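P91 (Metagenome, PDB 4ZI5) hydrolyses phosphotriesters as a promiscuous activity of an alpha/beta hydrolase related to the dienelactone hydrolases. Local coordinates at the interface of chains A and B. Residues are numbered along the deposited sequence; one frame, centred on the assembly and turned at random. Chains: chain A/B, P91.

The interface of chains A and B. Residues chain A 192, 202-206; chain B 192, 202-206.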
# COMPACT_ATOMS: atom_id res chain seq x y z
N MET A 192 3.75 9.66 -11.25
CA MET A 192 3.04 8.42 -11.54
C MET A 192 2.94 8.20 -13.06
O MET A 192 3.09 7.09 -13.54
CB MET A 192 1.66 8.40 -10.85
CG MET A 192 1.72 8.00 -9.38
SD MET A 192 0.07 7.90 -8.60
CE MET A 192 0.04 9.60 -8.13
N TRP A 202 5.85 -0.28 -10.10
CA TRP A 202 5.59 0.79 -9.16
C TRP A 202 4.35 0.60 -8.30
O TRP A 202 3.38 -0.05 -8.73
CB TRP A 202 5.55 2.15 -9.85
CG TRP A 202 4.36 2.44 -10.74
CD1 TRP A 202 4.20 2.11 -12.06
CD2 TRP A 202 3.22 3.21 -10.38
NE1 TRP A 202 3.02 2.60 -12.54
CE2 TRP A 202 2.38 3.28 -11.52
CE3 TRP A 202 2.81 3.85 -9.20
CZ2 TRP A 202 1.16 3.96 -11.52
CZ3 TRP A 202 1.57 4.50 -9.18
CH2 TRP A 202 0.76 4.54 -10.33
N GLN A 203 4.41 1.17 -7.10
CA GLN A 203 3.25 1.35 -6.25
C GLN A 203 3.31 2.72 -5.61
O GLN A 203 4.40 3.20 -5.28
CB GLN A 203 3.21 0.36 -5.12
CG GLN A 203 3.39 -1.10 -5.46
CD GLN A 203 3.51 -1.93 -4.21
OE1 GLN A 203 2.50 -2.19 -3.54
NE2 GLN A 203 4.74 -2.33 -3.85
N VAL A 204 2.15 3.30 -5.36
CA VAL A 204 2.04 4.48 -4.48
C VAL A 204 1.00 4.18 -3.42
O VAL A 204 -0.14 3.87 -3.75
CB VAL A 204 1.65 5.77 -5.24
CG1 VAL A 204 1.34 6.91 -4.28
CG2 VAL A 204 2.75 6.18 -6.22
N LEU A 205 1.41 4.30 -2.15
CA LEU A 205 0.55 4.06 -1.02
C LEU A 205 0.27 5.40 -0.37
O LEU A 205 1.17 6.02 0.23
CB LEU A 205 1.22 3.13 0.01
CG LEU A 205 0.47 2.80 1.31
CD1 LEU A 205 -0.84 2.06 1.02
CD2 LEU A 205 1.38 1.94 2.16
N TYR A 206 -0.98 5.83 -0.52
CA TYR A 206 -1.52 7.00 0.15
C TYR A 206 -1.95 6.60 1.55
O TYR A 206 -2.85 5.75 1.72
CB TYR A 206 -2.75 7.53 -0.58
CG TYR A 206 -2.45 8.32 -1.82
CD1 TYR A 206 -2.14 7.66 -3.00
CD2 TYR A 206 -2.54 9.71 -1.84
CE1 TYR A 206 -1.89 8.37 -4.16
CE2 TYR A 206 -2.28 10.44 -3.02
CZ TYR A 206 -1.93 9.75 -4.16
OH TYR A 206 -1.70 10.38 -5.35
N MET B 192 -11.47 9.93 -1.93
CA MET B 192 -10.39 10.24 -0.99
C MET B 192 -10.72 11.50 -0.19
O MET B 192 -10.47 11.57 1.01
CB MET B 192 -9.04 10.36 -1.72
CG MET B 192 -8.40 9.01 -2.01
SD MET B 192 -6.75 9.15 -2.82
CE MET B 192 -7.42 9.17 -4.45
N TRP B 202 -7.96 5.56 6.57
CA TRP B 202 -7.95 5.15 5.19
C TRP B 202 -6.56 4.99 4.58
O TRP B 202 -5.60 5.66 4.98
CB TRP B 202 -8.79 6.08 4.33
CG TRP B 202 -8.27 7.46 4.08
CD1 TRP B 202 -8.41 8.57 4.89
CD2 TRP B 202 -7.62 7.91 2.89
NE1 TRP B 202 -7.86 9.67 4.28
CE2 TRP B 202 -7.36 9.30 3.06
CE3 TRP B 202 -7.18 7.29 1.72
CZ2 TRP B 202 -6.70 10.07 2.08
CZ3 TRP B 202 -6.50 8.05 0.76
CH2 TRP B 202 -6.28 9.43 0.94
N GLN B 203 -6.50 4.11 3.58
CA GLN B 203 -5.37 4.01 2.66
C GLN B 203 -5.86 3.77 1.26
O GLN B 203 -6.86 3.07 1.07
CB GLN B 203 -4.47 2.83 2.97
CG GLN B 203 -4.04 2.66 4.42
CD GLN B 203 -3.29 1.35 4.58
OE1 GLN B 203 -2.14 1.24 4.18
NE2 GLN B 203 -3.96 0.33 5.18
N VAL B 204 -5.13 4.29 0.27
CA VAL B 204 -5.30 3.88 -1.12
C VAL B 204 -3.97 3.41 -1.66
O VAL B 204 -3.00 4.16 -1.63
CB VAL B 204 -5.86 5.02 -2.00
CG1 VAL B 204 -5.85 4.62 -3.47
CG2 VAL B 204 -7.28 5.41 -1.56
N LEU B 205 -3.94 2.16 -2.19
CA LEU B 205 -2.75 1.57 -2.75
C LEU B 205 -2.96 1.50 -4.24
O LEU B 205 -3.80 0.69 -4.73
CB LEU B 205 -2.52 0.16 -2.19
CG LEU B 205 -1.33 -0.64 -2.72
CD1 LEU B 205 -0.00 0.07 -2.43
CD2 LEU B 205 -1.36 -2.00 -2.08
N TYR B 206 -2.20 2.34 -4.95
CA TYR B 206 -2.13 2.32 -6.39
C TYR B 206 -1.14 1.29 -6.84
O TYR B 206 0.06 1.37 -6.51
CB TYR B 206 -1.66 3.69 -6.93
CG TYR B 206 -2.71 4.77 -6.94
CD1 TYR B 206 -3.01 5.46 -5.76
CD2 TYR B 206 -3.32 5.17 -8.12
CE1 TYR B 206 -3.93 6.50 -5.76
CE2 TYR B 206 -4.25 6.21 -8.12
CZ TYR B 206 -4.55 6.85 -6.93
OH TYR B 206 -5.46 7.89 -6.88
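In A:Tyr206 and B:Tyr206, CG lies anti to the carbonyl carbon and beside the backbone N (chi1 -78° in A:Tyr206), while in A:Leu205 and B:Leu205 it lies anti to the N (chi1 178° in A:Leu205). Alternation along strand 202-207 puts the two side chains on opposite faces, and the torsions then lean each one toward its counterpart. Two such strands run antiparallel across the two-fold axis, A:Leu205 opposite B:Leu205, and join the subunits by an intermolecular beta ladder. B:Tyr206 N donates a hydrogen bond to A:Val204 O at 2.8 Å, within the carbonyl plane; A:Val204 N returns a bond to B:Tyr206 O at 3.1 Å, on a lone pair, and the symmetry repeats the pair.

On one face the tyrosine rings cross obliquely and meet through their CD1 and CE1 atoms, with A:Tyr206 CD1 3.6 Å from B:Tyr206 CD1. B:Trp202 lies alongside A:Tyr206, its CZ3 reaching the tyrosine CB at 4.0 Å. An alanine in place of A:Tyr206 would remove the ring that crosses B:Tyr206 and would probably weaken the packing on this side of the ladder. The opposite face carries the leucines, where A:Leu205 CD1 lies 4.1 Å from B:Leu205 CD1 across the axis. There the extended A:Gln203 crosses B:Leu205 obliquely, placing its amide oxygen OE1 against the leucine methyls. The deposited pair is thus a plausible dimer, although the structure alone does not establish it in solution. B:Val204 O also lies at the edge of the A:Tyr206 ring, in its plane, and approaches A:Tyr206 CB to 3.5 Å.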